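Local coordinates for haloalkane dehalogenase (Mycobacterium rhodesiae, PDB 4MJ3), which catalyses the hydrolytic cleavage of carbon-halogen bonds in haloalkanes, releasing a primary alcohol and a halide ion, at residues N147-T152 with K230-L235; A141-A146 with G236-P241; D2-P7 with D202-A207; G32-H37 with D80-G85. All coordinates share one frame; numbering follows the deposited sequence.

Contact 1 (N147-T152 with K230-L235); sequences NTMLPT and KAWAAL
L150 packs against A231 and L235, two residues of helix 225-235 tied one turn apart by the 2.8 Å bond from L235 N to A231 O. The leucine side chain reaches the helix through one branch, CD2, which touches CB of A231 and, more closely, CD1 of L235, 3.7 Å away. L150 has CG anti to its backbone N (chi1 -179°), which carries the branch out from the loop toward A231 and L235. Nearer its own backbone it meets the indole of W232: L150 CB lies 4.1 Å from W232 CE3, and the carbonyl oxygen L150 O stands 3.9 Å from the same carbon, approaching the ring obliquely. T152 adds its methyl rather than its hydroxyl, which bonds to D154; CG2 of T152 rests 4.2 Å from CB of W232, the two side chains crossing at about a right angle. M149, a selenomethionine, sets SE obliquely beside the six-membered ring of W232 in a Met-aromatic contact, 4.0 Å from CZ3, but this holds for one of two modelled conformers. H263 stacks on the W232 ring. The loop leaving strand 140-145 for helix 159-170 is thus packed on the C-terminal turns of helix 225-235. Against 230-235 the attraction is apolar and without direction; T225 and N228, on earlier turns of the same helix, supply the directional bonds, to T152 O and P151 O.

Contact 2 (A141-A146 with G236-P241); sequences ARVVAA and GRFEKP
The backbones of A141-V143 and F238-P241 run nearly at right angles (88°) and come closest at R142 and P241, where V143 N donates to P241 O over 2.9 Å. The same oxygen takes a CA-H contact from R142, its CA 3.3 Å away. Among the side chains, V143 uses its CG2 methyl, which sits obliquely to the F238 ring, 3.9 Å from CE2 and slightly farther from CZ. With CG anti to its backbone N (chi1 -172°), F238 extends its phenyl toward V143. The backbone N of K240, two residues on, stands above one face of that ring, toward the rim. A141 offers its carbonyl oxygen: A141 O packs 3.5 Å from CB of K240, and CD of P241 is equally near. K240 runs past A141 O, bent at chi3, and its NZ bonds to P137 O and F140 O, where the chain enters the strand. R142 lays CG 4.2 Å from CB of P241, while its guanidinium leaves for E47 and T118. The V143-P241 bond opens the parallel pairing of strand 140-145 with the outermost strand 242-244; V143 and F238 meet V133 of helix 124-135, whereas R142 and P241 meet F297 of helix 282-300.

Contact 3 (D2-P7 with D202-A207); sequences DVLRTP and DASYQA
L4 reaches over the ring of Y205 atom by atom. Its CB lies 3.9 Å from Y205 CE2, at the rim of the ring. CG, held anti to the leucine's own carbonyl carbon (chi1 -68°), carries the branch onward, and CD1 ends up over the middle of the phenol, 4.1 Å from the centroid and only 3° off the ring normal, a CH-pi contact with the methyl squarely on the face. The same CD1 also touches the residue before the tyrosine, 3.5 Å from S204 OG and hardly farther from S204 O. That hydroxyl is held in place by D202. OD1 of D202 takes S204 N at 2.9 Å, closing an Asx turn, and accepts S204 OG through its syn lone pair, though the modelled length of that second bond is doubtfully short. The remaining neighbours of Y205 follow the N-terminal chain around the phenol. R5 O stands at the edge, near the ring plane and 3.8 Å from CE2, T6 OG1 comes obliquely to CD2, and P7 CD approaches OH. T6 OG1, besides touching the ring, bonds to P199 O and K89 NZ; R5 turns to a salt bridge with D88. Strand 3-4 pairs with strand 89-90 at the edge of the molecule; here it meets the 3-10 turn between helices 190-197 and 207-211, probably part of the helical cap that haloalkane dehalogenases place over the hydrolase core.

Contact 4 (G32-H37 with D80-G85); sequences GTLRMH and DLVGFG
H37 and D80 are joined twice. ND1 of H37 gives its hydrogen to D80 OD2 at 2.7 Å, bent to 152°, and D80 N bonds to H37 O at 2.9 Å. The imidazole does not lie flat against the carboxylate: OD2 is met from well above the acid's plane, and the two planes stand 45° apart. Along the strand, M36, a selenomethionine bent at chi3 (72°), brings CE to 3.4 Å from D80 O and lays SE beside CG2 of V82, 3.8 Å away. L34 reaches the other methyl, its CD1 4.0 Å from V82 CG1. In the second shell, R86 N also bonds to D80 OD2 and S59 OG holds OD1, which probably stabilises the buried carboxylate; S87 OG bonds to both D80 O and H37 N. A type II turn from L81 to F84, with glycine G83 at positive phi, swings the loop away after V82. Strand 33-41 runs between strands 22-27 and 75-79 of the central sheet, and helix 98-112 packs W104 on L34 and V82, and A108 on M36.

Overall arrangement
Contacts 1 and 4 are buried, contact 2 partly so, and contact 3 lies at the surface. Contacts 2 and 4 reach the same mixed sheet from opposite sides of the chain's centre, about 26 Å apart between centres. Contact 1 adjoins contact 2 in both segments along the chain, nested within its loop, and exchanges strand-edge pairing for apolar packing of loop on helix. Contacts 3 and 4 touch: V3 packs on L34 and R5 on R35, so the N-terminal strand leans on the sheet. Backbone bonds join contacts 2 and 4, where strands of the central sheet are involved; a buried histidine-carboxylate bond is peculiar to contact 4. Contacts 1 and 3 rest mainly on side-chain packing, centred on W232 and Y205.

Contact 1 (N147-T152 with K230-L235)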
# COMPACT_ATOMS: atom_id res chain seq x y z
N ASN A 147 -2.59 2.30 9.42
CA ASN A 147 -3.94 2.33 8.85
C ASN A 147 -4.11 1.20 7.85
O ASN A 147 -4.38 1.43 6.65
CB ASN A 147 -4.25 3.69 8.23
CG ASN A 147 -4.30 4.80 9.26
OD1 ASN A 147 -4.22 4.57 10.46
ND2 ASN A 147 -4.45 6.03 8.76
N THR A 148 -3.98 -0.01 8.37
CA THR A 148 -4.06 -1.20 7.54
C THR A 148 -4.46 -2.38 8.43
O THR A 148 -4.71 -2.20 9.62
CB THR A 148 -2.73 -1.46 6.82
OG1 THR A 148 -2.91 -2.48 5.83
CG2 THR A 148 -1.63 -1.85 7.78
N MSE A 149 -4.54 -3.57 7.84
CA MSE A 149 -4.83 -4.82 8.57
C MSE A 149 -4.55 -6.00 7.68
O MSE A 149 -4.22 -5.83 6.50
CB MSE A 149 -6.27 -4.99 9.05
CG MSE A 149 -6.35 -5.24 10.56
SE MSE A 149 -5.56 -6.81 11.50
CE MSE A 149 -7.30 -7.54 12.03
N LEU A 150 -4.69 -7.19 8.25
CA LEU A 150 -4.60 -8.44 7.50
C LEU A 150 -5.84 -9.26 7.83
O LEU A 150 -5.81 -10.11 8.72
CB LEU A 150 -3.33 -9.22 7.81
CG LEU A 150 -3.13 -10.55 7.06
CD1 LEU A 150 -3.35 -10.42 5.56
CD2 LEU A 150 -1.76 -11.14 7.32
N PRO A 151 -6.95 -8.98 7.15
CA PRO A 151 -8.18 -9.70 7.49
C PRO A 151 -8.21 -11.10 6.91
O PRO A 151 -7.81 -11.32 5.77
CB PRO A 151 -9.29 -8.85 6.87
CG PRO A 151 -8.62 -7.96 5.88
CD PRO A 151 -7.14 -8.13 5.96
N THR A 152 -8.76 -12.03 7.66
CA THR A 152 -8.91 -13.40 7.18
C THR A 152 -10.31 -13.69 6.65
O THR A 152 -10.53 -14.71 6.02
CB THR A 152 -8.65 -14.36 8.34
OG1 THR A 152 -9.53 -14.04 9.42
CG2 THR A 152 -7.19 -14.25 8.83
N LYS A 230 -3.16 -18.58 7.09
CA LYS A 230 -1.80 -19.08 7.20
C LYS A 230 -0.80 -17.95 7.38
O LYS A 230 0.11 -18.03 8.24
CB LYS A 230 -1.41 -19.91 5.97
CG LYS A 230 -2.12 -21.26 5.94
N ALA A 231 -0.96 -16.89 6.60
CA ALA A 231 -0.11 -15.69 6.77
C ALA A 231 -0.26 -15.02 8.14
O ALA A 231 0.72 -14.55 8.73
CB ALA A 231 -0.37 -14.68 5.67
N TRP A 232 -1.49 -14.99 8.66
CA TRP A 232 -1.75 -14.42 9.97
C TRP A 232 -1.04 -15.24 11.04
O TRP A 232 -0.43 -14.68 11.97
CB TRP A 232 -3.27 -14.39 10.21
CG TRP A 232 -3.71 -13.82 11.52
CD1 TRP A 232 -4.26 -14.51 12.58
CD2 TRP A 232 -3.64 -12.45 11.92
NE1 TRP A 232 -4.56 -13.63 13.59
CE2 TRP A 232 -4.17 -12.36 13.22
CE3 TRP A 232 -3.17 -11.28 11.30
CZ2 TRP A 232 -4.26 -11.14 13.91
CZ3 TRP A 232 -3.26 -10.07 11.99
CH2 TRP A 232 -3.79 -10.01 13.27
N ALA A 233 -1.13 -16.56 10.93
CA ALA A 233 -0.44 -17.44 11.87
C ALA A 233 1.07 -17.17 11.83
O ALA A 233 1.73 -17.07 12.87
CB ALA A 233 -0.72 -18.91 11.56
N ALA A 234 1.62 -17.01 10.62
CA ALA A 234 3.04 -16.69 10.48
C ALA A 234 3.41 -15.33 11.06
O ALA A 234 4.46 -15.18 11.70
CB ALA A 234 3.48 -16.79 9.02
N LEU A 235 2.56 -14.32 10.86
CA LEU A 235 2.77 -13.02 11.50
C LEU A 235 2.78 -13.10 13.01
O LEU A 235 3.47 -12.33 13.68
CB LEU A 235 1.68 -12.02 11.10
CG LEU A 235 1.88 -11.13 9.90
CD1 LEU A 235 0.72 -10.14 9.88
CD2 LEU A 235 3.20 -10.39 9.97

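Contact 2 (A141-A146 with G236-P241)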
# COMPACT_ATOMS: atom_id res chain seq x y z
N ALA A 141 13.31 -7.12 7.41
CA ALA A 141 14.03 -6.82 8.63
C ALA A 141 13.11 -6.20 9.69
O ALA A 141 13.28 -6.45 10.89
CB ALA A 141 15.19 -5.88 8.34
N ARG A 142 12.19 -5.34 9.23
CA ARG A 142 11.28 -4.60 10.13
C ARG A 142 9.98 -4.30 9.39
O ARG A 142 9.95 -4.32 8.15
CB ARG A 142 11.87 -3.27 10.56
CG ARG A 142 13.33 -3.31 10.99
CD ARG A 142 13.79 -1.93 11.36
NE ARG A 142 15.23 -1.87 11.55
CZ ARG A 142 16.13 -1.70 10.58
NH1 ARG A 142 15.78 -1.60 9.29
NH2 ARG A 142 17.41 -1.68 10.89
N VAL A 143 8.92 -4.02 10.15
CA VAL A 143 7.62 -3.69 9.57
C VAL A 143 6.99 -2.49 10.30
O VAL A 143 7.01 -2.44 11.53
CB VAL A 143 6.66 -4.89 9.65
CG1 VAL A 143 5.30 -4.51 9.10
CG2 VAL A 143 7.24 -6.09 8.91
N VAL A 144 6.50 -1.53 9.52
CA VAL A 144 5.68 -0.43 10.03
C VAL A 144 4.30 -0.57 9.40
O VAL A 144 4.16 -0.56 8.18
CB VAL A 144 6.28 0.94 9.64
CG1 VAL A 144 5.40 2.06 10.18
CG2 VAL A 144 7.69 1.04 10.17
N ALA A 145 3.29 -0.73 10.24
CA ALA A 145 1.90 -0.81 9.79
C ALA A 145 1.20 0.48 10.16
O ALA A 145 1.21 0.90 11.32
CB ALA A 145 1.20 -1.99 10.45
N ALA A 146 0.55 1.09 9.18
CA ALA A 146 -0.17 2.34 9.38
C ALA A 146 -1.50 2.31 8.66
O ALA A 146 -1.54 2.33 7.42
CB ALA A 146 0.67 3.51 8.87
N GLY A 236 2.01 -14.04 13.57
CA GLY A 236 2.01 -14.28 15.01
C GLY A 236 3.28 -14.92 15.54
O GLY A 236 3.42 -15.07 16.76
N ARG A 237 4.19 -15.31 14.64
CA ARG A 237 5.51 -15.80 15.01
C ARG A 237 6.62 -14.84 14.59
O ARG A 237 7.79 -15.16 14.73
CB ARG A 237 5.76 -17.16 14.36
CG ARG A 237 4.72 -18.21 14.72
CD ARG A 237 5.10 -19.60 14.18
NE ARG A 237 4.95 -19.68 12.73
CZ ARG A 237 3.83 -20.03 12.08
NH1 ARG A 237 2.72 -20.36 12.73
NH2 ARG A 237 3.84 -20.06 10.76
N PHE A 238 6.26 -13.67 14.06
CA PHE A 238 7.24 -12.69 13.56
C PHE A 238 7.81 -11.93 14.75
O PHE A 238 7.13 -11.11 15.36
CB PHE A 238 6.58 -11.74 12.55
CG PHE A 238 7.55 -10.82 11.84
CD1 PHE A 238 8.24 -11.26 10.72
CD2 PHE A 238 7.69 -9.51 12.23
CE1 PHE A 238 9.11 -10.41 10.05
CE2 PHE A 238 8.58 -8.66 11.58
CZ PHE A 238 9.28 -9.11 10.48
N GLU A 239 9.08 -12.21 15.07
CA GLU A 239 9.75 -11.68 16.25
C GLU A 239 10.57 -10.43 15.98
O GLU A 239 11.06 -9.78 16.92
CB GLU A 239 10.68 -12.75 16.82
CG GLU A 239 9.97 -14.01 17.26
CD GLU A 239 9.27 -13.86 18.59
OE1 GLU A 239 9.49 -12.85 19.29
OE2 GLU A 239 8.51 -14.78 18.95
N LYS A 240 10.74 -10.09 14.71
CA LYS A 240 11.53 -8.94 14.32
C LYS A 240 10.72 -7.66 14.54
O LYS A 240 9.49 -7.71 14.74
CB LYS A 240 12.03 -9.06 12.88
CG LYS A 240 13.21 -10.02 12.78
CD LYS A 240 13.66 -10.27 11.35
CE LYS A 240 12.70 -11.20 10.63
NZ LYS A 240 13.17 -11.51 9.26
N PRO A 241 11.40 -6.51 14.54
CA PRO A 241 10.70 -5.26 14.94
C PRO A 241 9.46 -4.90 14.12
O PRO A 241 9.48 -4.92 12.89
CB PRO A 241 11.79 -4.19 14.79
CG PRO A 241 13.05 -4.94 15.03
CD PRO A 241 12.85 -6.28 14.37

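Contact 3 (D2-P7 with D202-A207)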
# COMPACT_ATOMS: atom_id res chain seq x y z
N ASP A 2 -6.24 -9.14 -21.18
CA ASP A 2 -6.09 -7.89 -21.91
C ASP A 2 -5.65 -6.80 -20.95
O ASP A 2 -6.04 -6.82 -19.78
CB ASP A 2 -7.41 -7.57 -22.60
CG ASP A 2 -7.75 -8.62 -23.69
OD1 ASP A 2 -6.93 -9.51 -24.00
OD2 ASP A 2 -8.83 -8.54 -24.25
N VAL A 3 -4.76 -5.92 -21.42
CA VAL A 3 -4.04 -4.99 -20.53
C VAL A 3 -3.87 -3.64 -21.20
O VAL A 3 -3.46 -3.57 -22.36
CB VAL A 3 -2.64 -5.54 -20.21
CG1 VAL A 3 -1.86 -4.59 -19.30
CG2 VAL A 3 -2.73 -6.92 -19.57
N LEU A 4 -4.18 -2.59 -20.47
CA LEU A 4 -3.95 -1.23 -20.89
C LEU A 4 -2.75 -0.62 -20.19
O LEU A 4 -2.41 -0.98 -19.06
CB LEU A 4 -5.20 -0.36 -20.59
CG LEU A 4 -6.43 -0.72 -21.44
CD1 LEU A 4 -7.64 0.09 -20.98
CD2 LEU A 4 -6.16 -0.49 -22.91
N ARG A 5 -2.14 0.36 -20.85
CA ARG A 5 -1.05 1.16 -20.27
C ARG A 5 -1.42 2.64 -20.37
O ARG A 5 -1.77 3.14 -21.44
CB ARG A 5 0.25 0.93 -21.01
CG ARG A 5 1.43 1.72 -20.47
CD ARG A 5 2.75 1.27 -21.07
NE ARG A 5 3.07 -0.11 -20.68
CZ ARG A 5 4.11 -0.81 -21.14
NH1 ARG A 5 4.99 -0.28 -21.99
NH2 ARG A 5 4.29 -2.05 -20.70
N THR A 6 -1.35 3.34 -19.24
CA THR A 6 -1.74 4.75 -19.18
C THR A 6 -0.72 5.55 -19.97
O THR A 6 0.48 5.36 -19.77
CB THR A 6 -1.79 5.26 -17.72
OG1 THR A 6 -2.70 4.45 -16.96
CG2 THR A 6 -2.27 6.69 -17.68
N PRO A 7 -1.18 6.39 -20.89
CA PRO A 7 -0.18 7.19 -21.64
C PRO A 7 0.72 8.04 -20.75
O PRO A 7 0.26 8.63 -19.78
CB PRO A 7 -1.04 8.08 -22.53
CG PRO A 7 -2.33 7.36 -22.66
CD PRO A 7 -2.54 6.62 -21.38
N ASP A 202 -9.99 7.18 -18.29
CA ASP A 202 -11.40 6.87 -18.29
C ASP A 202 -11.64 5.56 -17.55
O ASP A 202 -10.70 4.95 -17.05
CB ASP A 202 -11.96 6.84 -19.73
CG ASP A 202 -11.31 5.79 -20.59
OD1 ASP A 202 -11.12 4.66 -20.13
OD2 ASP A 202 -11.01 6.08 -21.76
N ALA A 203 -12.89 5.12 -17.52
CA ALA A 203 -13.29 3.96 -16.73
C ALA A 203 -12.64 2.66 -17.18
O ALA A 203 -12.51 1.75 -16.37
CB ALA A 203 -14.81 3.81 -16.73
N SER A 204 -12.18 2.59 -18.43
CA SER A 204 -11.58 1.35 -18.94
C SER A 204 -10.27 1.01 -18.22
O SER A 204 -9.87 -0.16 -18.19
CB SER A 204 -11.33 1.42 -20.45
OG SER A 204 -10.30 2.34 -20.74
N TYR A 205 -9.65 2.02 -17.61
CA TYR A 205 -8.41 1.87 -16.86
C TYR A 205 -8.64 1.56 -15.36
O TYR A 205 -7.67 1.43 -14.62
CB TYR A 205 -7.57 3.14 -16.94
CG TYR A 205 -7.04 3.47 -18.31
CD1 TYR A 205 -7.85 4.11 -19.24
CD2 TYR A 205 -5.76 3.12 -18.68
CE1 TYR A 205 -7.37 4.42 -20.50
CE2 TYR A 205 -5.26 3.44 -19.94
CZ TYR A 205 -6.07 4.09 -20.83
OH TYR A 205 -5.59 4.39 -22.10
N GLN A 206 -9.90 1.46 -14.93
CA GLN A 206 -10.22 1.44 -13.50
C GLN A 206 -10.71 0.09 -12.97
O GLN A 206 -11.25 0.04 -11.88
CB GLN A 206 -11.25 2.53 -13.18
CG GLN A 206 -10.74 3.95 -13.38
CD GLN A 206 -11.78 4.98 -12.96
OE1 GLN A 206 -12.97 4.82 -13.25
NE2 GLN A 206 -11.33 6.01 -12.27
N ALA A 207 -10.55 -0.99 -13.72
CA ALA A 207 -11.03 -2.28 -13.28
C ALA A 207 -10.41 -2.70 -11.95
O ALA A 207 -11.10 -3.28 -11.11
CB ALA A 207 -10.79 -3.35 -14.35

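Contact 4 (G32-H37 with D80-G85)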
# COMPACT_ATOMS: atom_id res chain seq x y z
N GLY A 32 1.37 -14.02 -20.38
CA GLY A 32 1.94 -12.73 -20.83
C GLY A 32 2.75 -12.05 -19.74
O GLY A 32 3.16 -12.69 -18.77
N THR A 33 3.00 -10.76 -19.93
CA THR A 33 3.86 -9.97 -19.06
C THR A 33 3.19 -8.65 -18.73
O THR A 33 2.47 -8.11 -19.57
CB THR A 33 5.17 -9.65 -19.81
OG1 THR A 33 5.82 -10.88 -20.12
CG2 THR A 33 6.12 -8.79 -18.98
N LEU A 34 3.41 -8.15 -17.53
CA LEU A 34 2.93 -6.83 -17.12
C LEU A 34 4.09 -5.98 -16.66
O LEU A 34 4.98 -6.49 -15.97
CB LEU A 34 1.96 -6.94 -15.94
CG LEU A 34 0.72 -7.80 -16.10
CD1 LEU A 34 0.06 -8.15 -14.76
CD2 LEU A 34 -0.28 -7.10 -16.98
N ARG A 35 4.08 -4.71 -16.99
CA ARG A 35 5.07 -3.78 -16.48
C ARG A 35 4.56 -3.13 -15.21
O ARG A 35 3.40 -2.71 -15.15
CB ARG A 35 5.40 -2.71 -17.53
CG ARG A 35 6.64 -1.91 -17.21
CD ARG A 35 6.98 -0.90 -18.30
NE ARG A 35 6.02 0.19 -18.33
CZ ARG A 35 6.18 1.34 -18.97
NH1 ARG A 35 7.29 1.59 -19.66
NH2 ARG A 35 5.24 2.28 -18.89
N MSE A 36 5.44 -3.02 -14.21
CA MSE A 36 5.12 -2.35 -12.95
C MSE A 36 6.09 -1.23 -12.76
O MSE A 36 7.29 -1.36 -13.03
CB MSE A 36 5.19 -3.32 -11.77
CG MSE A 36 4.07 -4.36 -11.85
SE MSE A 36 4.17 -5.74 -10.46
CE MSE A 36 3.63 -4.62 -8.93
N HIS A 37 5.56 -0.10 -12.31
CA HIS A 37 6.34 1.09 -12.06
C HIS A 37 6.81 1.13 -10.61
O HIS A 37 6.06 0.75 -9.70
CB HIS A 37 5.50 2.31 -12.35
CG HIS A 37 6.10 3.60 -11.86
ND1 HIS A 37 5.58 4.30 -10.80
CD2 HIS A 37 7.15 4.33 -12.31
CE1 HIS A 37 6.28 5.40 -10.60
NE2 HIS A 37 7.26 5.43 -11.49
N ASP A 80 4.17 0.71 -7.54
CA ASP A 80 2.76 0.82 -7.90
C ASP A 80 2.14 -0.56 -8.16
O ASP A 80 2.61 -1.34 -8.98
CB ASP A 80 2.57 1.65 -9.17
CG ASP A 80 2.88 3.14 -8.98
OD1 ASP A 80 2.98 3.64 -7.82
OD2 ASP A 80 3.05 3.81 -10.03
N LEU A 81 1.05 -0.83 -7.47
CA LEU A 81 0.28 -2.07 -7.69
C LEU A 81 -0.21 -2.15 -9.13
O LEU A 81 -0.52 -1.14 -9.74
CB LEU A 81 -0.91 -2.10 -6.75
CG LEU A 81 -0.63 -2.18 -5.24
CD1 LEU A 81 -1.88 -1.87 -4.43
CD2 LEU A 81 -0.09 -3.54 -4.88
N VAL A 82 -0.32 -3.37 -9.63
CA VAL A 82 -0.94 -3.62 -10.93
C VAL A 82 -2.35 -3.03 -10.85
O VAL A 82 -3.07 -3.27 -9.89
CB VAL A 82 -0.96 -5.13 -11.25
CG1 VAL A 82 -1.79 -5.42 -12.49
CG2 VAL A 82 0.46 -5.65 -11.44
N GLY A 83 -2.74 -2.30 -11.89
CA GLY A 83 -4.02 -1.60 -11.89
C GLY A 83 -3.93 -0.14 -11.49
O GLY A 83 -4.94 0.58 -11.59
N PHE A 84 -2.75 0.32 -11.04
CA PHE A 84 -2.62 1.64 -10.39
C PHE A 84 -1.40 2.41 -10.85
O PHE A 84 -0.46 1.82 -11.38
CB PHE A 84 -2.60 1.43 -8.86
CG PHE A 84 -3.86 0.81 -8.35
CD1 PHE A 84 -4.02 -0.56 -8.37
CD2 PHE A 84 -4.94 1.61 -7.96
CE1 PHE A 84 -5.22 -1.15 -8.02
CE2 PHE A 84 -6.15 1.02 -7.60
CZ PHE A 84 -6.27 -0.36 -7.61
N GLY A 85 -1.43 3.72 -10.67
CA GLY A 85 -0.25 4.53 -10.88
C GLY A 85 0.23 4.41 -12.31
O GLY A 85 -0.56 4.54 -13.24